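PDB 3WWC: oxidized polyvinyl alcohol hydrolase, which hydrolyses beta-diketones such as 4,6-nonanedione, and oxidized polyvinyl alcohol in the second step of polyvinyl alcohol degradation. Local coordinates for residues L79-A82 with R83-A86; E140-K143 with N144-G147; Q311-N314 with R315-D319. The protein carries 1 engineered substitution. All coordinates share one frame; numbering follows the deposited sequence.

Contact 1 (L79-A82 with R83-A86); sequences LTVA and RSGA
Val81 meets Ser84 and Ala86 in a local backbone turn where helix 75-80 gives out and the chain swings toward strand 96-100 of the central sheet. Val81 is the first residue to leave helical backbone angles, and its carbonyl becomes the hub. Ser84 N donates to Val81 O at 2.9 Å and Ala86 N donates to the same Val81 O at 3.0 Å, the two donors standing above opposite faces of the carbonyl plane, each 53° out of it. One oxygen is thus gripped twice, and Gly85 N adds a bond to Ala82 O at 3.1 Å. Gly85 sits at phi 116°, where a side chain would run into the carbonyl oxygen of Ser84. The return brings Ala86 CA to 3.3 Å from Leu79 O, a CA-H...O contact.

Side chains contribute little across the turn. Ser84 turns OG away from its own carbonyl carbon (chi1 -64°), placing it 4.1 Å from Val81 CG1, while its hydrogen bond goes to Glu73. At the other end Leu79 packs on Ile51 and Tyr53 of strand 46-53 and on Val97 and Ala99 of strand 96-100. The 6→1 bond from Ala86 to Val81, the 5→2 bond from Gly85 to Ala82 inside it, and Gly85 as the left-handed C' residue define a Schellman motif that closes the 3-10 turn 82-84, on a helix-to-strand connection of the alpha/beta-hydrolase fold.

Contact 2 (E140-K143 with N144-G147); sequences EHWK and NDEG
The Trp142 indole has His141 CD2 over one face, 3.7 Å above the plane, and the Asp145 carboxylate at its edge, with OD1 in the ring plane, 3.6 Å from Trp142 CZ3. The two planes are 80° apart, so the carboxylate stands almost upright against the rim. These groups lie where a 3-10 turn, residues 140-143, passes through an Asx turn into helix 148-160. Trp142 also stacks with Trp124 and gives its NE1 hydrogen to Asn122 O.

His141 comes to the other carboxylate oxygen at a slant: NE2 to Asp145 OD2 is 3.1 Å with an N-H...O angle of only 130°, a weak bond. Asp145 can serve both partners because CG stands anti to its backbone N, which carries the carboxylate back over the turn. Within the 3-10 turn, the extended Lys143 chain reaches back to a salt bridge, its NZ 3.0 Å from Glu140 OE1 on the syn side. Gly147, at the N-cap position, has CA 3.8 Å from Trp142 CZ3. Its amide fixes the Asx turn: Gly147 N donates to Asp145 OD1 at 2.9 Å, on the anti side of the oxygen and 18° out of the carboxylate plane.

Contact 3 (Q311-N314 with R315-D319); sequences QEFN and RWALD. With CIT (citric acid), chain B.
Arg315 folds back over the first turn of helix 310-322, with Gln311 O and Glu312 N beneath one face of its guanidinium, and its edge turned to a bound citrate. NH1 of Arg315 reaches citrate O1 at 2.9 Å and NH2 reaches citrate O2 at 2.9 Å; angles of 169° and 175° make this a straight two-pronged bond to one carboxylate. A bend at chi3 (-70°) directs the group along the helix rather than outward. Gln311 N and Glu312 N bind a second citrate carboxylate, the former meeting O5 at 2.9 Å. Water 1 links Gln311 OE1 to Arg315 NH1, weakly on the arginine side, and a hydrogen bond from Gln311 NE2 to Gly85 O holds that amide in place.

Beneath this shell, i to i+4 bonds such as Arg315 N to Gln311 O, 3.0 Å, set the spacing. On the buried side Ala317 CB lies over a face of Phe313, 4.2 Å from the ring centroid in a CH-pi contact. Were Arg315 an alanine, one citrate carboxylate would probably lose both its straight bonds and the water one of its partners. Citrate is probably from the crystallisation liquor, but its grip by amides at a helix N-terminus and by a guanidinium is consistent with a spot that can receive an anion.

Contacts 1 and 3 are direct neighbours, their centres about 13 Å apart on the same side of the chain's centre. The carbonyl of Gly85 in contact 1 faces the helix of contact 3: Gly85 O lies 3.0 Å from Gln311 NE2, a probable hydrogen bond. Contact 2 lies across the chain's centre, with centres about 32 Å from contact 1 and about 33 Å from contact 3. Contact 1 comes nearest to the catalytic region: the Ser84 side chain is about 11 Å from that of Ala177, the engineered residue at what is, by similarity, a charge-relay position, and about 13 Å from a bound butanoic acid. Trp142 of contact 2 is about 14 Å from a butanoic acid.

Contact 1 (L79-A82 with R83-A86)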
# COMPACT_ATOMS: atom_id res chain seq x y z
N LEU A 79 13.78 -3.13 2.48
CA LEU A 79 14.31 -4.01 1.46
C LEU A 79 15.29 -5.07 1.95
O LEU A 79 15.38 -6.16 1.35
CB LEU A 79 15.06 -3.17 0.39
CG LEU A 79 14.16 -2.34 -0.50
CD1 LEU A 79 15.01 -1.31 -1.27
CD2 LEU A 79 13.46 -3.31 -1.52
N THR A 80 16.03 -4.78 3.04
CA THR A 80 17.10 -5.72 3.41
C THR A 80 17.13 -6.23 4.83
O THR A 80 17.95 -7.14 5.13
CB THR A 80 18.46 -5.09 3.20
OG1 THR A 80 18.60 -3.98 4.11
CG2 THR A 80 18.59 -4.55 1.77
N VAL A 81 16.35 -5.67 5.74
CA VAL A 81 16.40 -6.10 7.14
C VAL A 81 15.26 -7.07 7.38
O VAL A 81 14.09 -6.75 7.08
CB VAL A 81 16.29 -4.90 8.09
CG1 VAL A 81 16.16 -5.39 9.57
CG2 VAL A 81 17.53 -3.99 7.88
N ALA A 82 15.58 -8.26 7.90
CA ALA A 82 14.55 -9.26 8.08
C ALA A 82 13.34 -8.84 8.86
O ALA A 82 12.20 -9.16 8.48
CB ALA A 82 15.18 -10.52 8.73
N ARG A 83 13.53 -8.14 9.99
CA ARG A 83 12.41 -7.71 10.82
C ARG A 83 11.55 -6.66 10.14
O ARG A 83 10.46 -6.41 10.57
CB ARG A 83 12.90 -7.16 12.17
CG ARG A 83 13.18 -8.19 13.25
CD ARG A 83 13.46 -7.41 14.57
NE ARG A 83 12.64 -6.19 14.57
CZ ARG A 83 13.01 -5.00 14.10
NH1 ARG A 83 14.22 -4.80 13.57
NH2 ARG A 83 12.12 -4.01 14.09
N SER A 84 12.05 -6.08 9.05
CA SER A 84 11.33 -5.05 8.31
C SER A 84 10.76 -5.60 7.02
O SER A 84 10.18 -4.84 6.24
CB SER A 84 12.25 -3.86 7.99
OG SER A 84 12.71 -3.20 9.21
N GLY A 85 10.98 -6.87 6.77
CA GLY A 85 10.41 -7.52 5.57
C GLY A 85 11.38 -8.04 4.55
O GLY A 85 11.02 -8.89 3.73
N ALA A 86 12.60 -7.50 4.56
CA ALA A 86 13.65 -7.88 3.58
C ALA A 86 13.01 -8.11 2.21
O ALA A 86 13.18 -9.14 1.57
CB ALA A 86 14.39 -9.12 4.07

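Contact 2 (E140-K143 with N144-G147)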
# COMPACT_ATOMS: atom_id res chain seq x y z
N GLU A 140 -8.71 19.77 0.42
CA GLU A 140 -9.78 19.69 -0.55
C GLU A 140 -9.34 19.27 -1.93
O GLU A 140 -10.01 18.43 -2.58
CB GLU A 140 -10.47 21.06 -0.61
CG GLU A 140 -11.63 21.17 -1.59
CD GLU A 140 -12.88 20.45 -1.12
OE1 GLU A 140 -12.98 20.01 0.06
OE2 GLU A 140 -13.79 20.33 -1.98
N HIS A 141 -8.24 19.84 -2.40
CA HIS A 141 -7.81 19.54 -3.75
C HIS A 141 -7.50 18.07 -3.98
O HIS A 141 -7.67 17.55 -5.07
CB HIS A 141 -6.56 20.35 -4.15
CG HIS A 141 -6.05 19.98 -5.50
ND1 HIS A 141 -6.88 19.98 -6.61
CD2 HIS A 141 -4.85 19.53 -5.93
CE1 HIS A 141 -6.21 19.52 -7.66
NE2 HIS A 141 -4.98 19.24 -7.27
N TRP A 142 -7.03 17.40 -2.94
CA TRP A 142 -6.68 16.00 -3.09
C TRP A 142 -7.87 15.09 -3.07
O TRP A 142 -7.72 13.87 -3.17
CB TRP A 142 -5.64 15.63 -2.01
CG TRP A 142 -4.44 16.57 -2.08
CD1 TRP A 142 -3.97 17.36 -1.07
CD2 TRP A 142 -3.56 16.81 -3.21
NE1 TRP A 142 -2.85 18.06 -1.47
CE2 TRP A 142 -2.58 17.74 -2.78
CE3 TRP A 142 -3.49 16.30 -4.52
CZ2 TRP A 142 -1.53 18.18 -3.62
CZ3 TRP A 142 -2.45 16.72 -5.35
CH2 TRP A 142 -1.48 17.66 -4.89
N LYS A 143 -9.08 15.65 -2.98
CA LYS A 143 -10.27 14.81 -3.08
C LYS A 143 -10.33 14.16 -4.45
O LYS A 143 -10.89 13.09 -4.58
CB LYS A 143 -11.57 15.61 -2.90
CG LYS A 143 -11.82 15.93 -1.50
CD LYS A 143 -13.10 16.80 -1.42
CE LYS A 143 -13.57 16.89 0.00
NZ LYS A 143 -14.86 17.67 -0.03
N ASN A 144 -9.79 14.77 -5.49
CA ASN A 144 -9.90 14.03 -6.74
C ASN A 144 -8.66 14.15 -7.62
O ASN A 144 -8.74 14.12 -8.84
CB ASN A 144 -11.21 14.39 -7.49
CG ASN A 144 -12.49 13.67 -6.89
OD1 ASN A 144 -12.72 12.48 -7.10
ND2 ASN A 144 -13.29 14.44 -6.13
N ASP A 145 -7.51 14.27 -6.96
CA ASP A 145 -6.21 14.30 -7.62
C ASP A 145 -5.41 13.25 -6.83
O ASP A 145 -5.25 13.38 -5.62
CB ASP A 145 -5.55 15.67 -7.49
CG ASP A 145 -4.24 15.77 -8.28
OD1 ASP A 145 -3.36 14.85 -8.25
OD2 ASP A 145 -4.06 16.82 -8.93
N GLU A 146 -4.90 12.25 -7.55
CA GLU A 146 -4.16 11.14 -6.95
C GLU A 146 -2.96 11.59 -6.17
O GLU A 146 -2.56 10.93 -5.20
CB GLU A 146 -3.71 10.15 -8.04
CG GLU A 146 -2.67 10.73 -8.99
CD GLU A 146 -2.32 9.78 -10.14
OE1 GLU A 146 -2.24 8.56 -9.89
OE2 GLU A 146 -2.11 10.24 -11.29
N GLY A 147 -2.38 12.73 -6.54
CA GLY A 147 -1.18 13.16 -5.82
C GLY A 147 0.11 12.72 -6.51
O GLY A 147 0.09 11.78 -7.28

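Contact 3 (Q311-N314 with R315-D319)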
# COMPACT_ATOMS: atom_id res chain seq x y z
N GLN A 311 9.46 -14.40 5.58
CA GLN A 311 9.70 -14.67 4.16
C GLN A 311 8.69 -15.66 3.60
O GLN A 311 8.31 -15.55 2.43
CB GLN A 311 11.15 -15.16 3.93
CG GLN A 311 12.19 -14.08 4.16
CD GLN A 311 11.95 -12.88 3.21
OE1 GLN A 311 11.66 -13.05 2.03
NE2 GLN A 311 12.01 -11.69 3.76
N GLU A 312 8.28 -16.64 4.39
CA GLU A 312 7.22 -17.55 3.90
C GLU A 312 5.97 -16.70 3.58
O GLU A 312 5.30 -16.94 2.58
CB GLU A 312 6.80 -18.58 4.95
CG GLU A 312 7.84 -19.66 5.22
CD GLU A 312 7.30 -20.60 6.29
OE1 GLU A 312 6.12 -21.00 6.23
OE2 GLU A 312 8.10 -20.90 7.21
N PHE A 313 5.66 -15.72 4.43
CA PHE A 313 4.50 -14.88 4.17
C PHE A 313 4.67 -14.06 2.90
O PHE A 313 3.77 -14.00 2.07
CB PHE A 313 4.22 -13.92 5.35
CG PHE A 313 3.10 -12.99 5.05
CD1 PHE A 313 1.79 -13.43 5.17
CD2 PHE A 313 3.39 -11.70 4.57
CE1 PHE A 313 0.72 -12.59 4.80
CE2 PHE A 313 2.31 -10.86 4.19
CZ PHE A 313 1.01 -11.32 4.31
N ASN A 314 5.83 -13.43 2.72
CA ASN A 314 6.07 -12.62 1.54
C ASN A 314 5.92 -13.46 0.28
O ASN A 314 5.31 -13.02 -0.70
CB ASN A 314 7.46 -11.98 1.52
CG ASN A 314 7.67 -10.91 2.58
OD1 ASN A 314 6.75 -10.56 3.32
ND2 ASN A 314 8.90 -10.36 2.64
N ARG A 315 6.46 -14.68 0.30
CA ARG A 315 6.39 -15.53 -0.91
C ARG A 315 4.94 -15.93 -1.15
O ARG A 315 4.44 -15.88 -2.29
CB ARG A 315 7.19 -16.82 -0.71
CG ARG A 315 8.68 -16.62 -0.71
CD ARG A 315 9.43 -18.01 -0.68
NE ARG A 315 9.32 -18.72 0.59
CZ ARG A 315 10.18 -18.62 1.60
NH1 ARG A 315 11.23 -17.78 1.54
NH2 ARG A 315 10.02 -19.43 2.62
N TRP A 316 4.25 -16.34 -0.09
CA TRP A 316 2.84 -16.76 -0.21
C TRP A 316 1.97 -15.60 -0.70
O TRP A 316 1.12 -15.76 -1.61
CB TRP A 316 2.30 -17.27 1.14
CG TRP A 316 0.84 -17.59 1.09
CD1 TRP A 316 0.25 -18.72 0.55
CD2 TRP A 316 -0.24 -16.73 1.47
NE1 TRP A 316 -1.12 -18.60 0.58
CE2 TRP A 316 -1.45 -17.39 1.13
CE3 TRP A 316 -0.31 -15.47 2.07
CZ2 TRP A 316 -2.70 -16.82 1.36
CZ3 TRP A 316 -1.55 -14.91 2.30
CH2 TRP A 316 -2.73 -15.59 1.94
N ALA A 317 2.17 -14.42 -0.10
CA ALA A 317 1.32 -13.29 -0.50
C ALA A 317 1.56 -12.87 -1.94
O ALA A 317 0.60 -12.71 -2.70
CB ALA A 317 1.57 -12.07 0.47
N LEU A 318 2.83 -12.71 -2.36
CA LEU A 318 3.07 -12.29 -3.73
C LEU A 318 2.67 -13.34 -4.72
O LEU A 318 2.08 -12.99 -5.74
CB LEU A 318 4.55 -11.88 -3.92
CG LEU A 318 4.82 -10.34 -3.85
CD1 LEU A 318 4.13 -9.53 -4.95
CD2 LEU A 318 4.38 -9.86 -2.47
N ASP A 319 2.90 -14.61 -4.42
CA ASP A 319 2.48 -15.64 -5.37
C ASP A 319 0.97 -15.73 -5.44
O ASP A 319 0.43 -16.10 -6.50
CB ASP A 319 3.08 -17.00 -4.99
CG ASP A 319 4.59 -17.03 -5.15
OD1 ASP A 319 5.19 -16.10 -5.71
OD2 ASP A 319 5.22 -18.02 -4.68
C1 CIT B . 12.58 -18.40 4.86
O1 CIT B . 13.04 -17.94 3.80
O2 CIT B . 11.68 -19.27 4.95
C2 CIT B . 13.14 -17.85 6.17
C3 CIT B . 12.18 -18.00 7.36
O7 CIT B . 11.69 -19.34 7.39
C4 CIT B . 12.96 -17.65 8.63
C5 CIT B . 12.16 -17.72 9.94
O3 CIT B . 10.93 -17.92 9.90
O4 CIT B . 12.82 -17.50 10.98
C6 CIT B . 10.99 -17.03 7.21
O5 CIT B . 11.25 -15.81 7.32
O6 CIT B . 9.87 -17.56 7.03
O HOH W 1 11.89 -15.26 0.64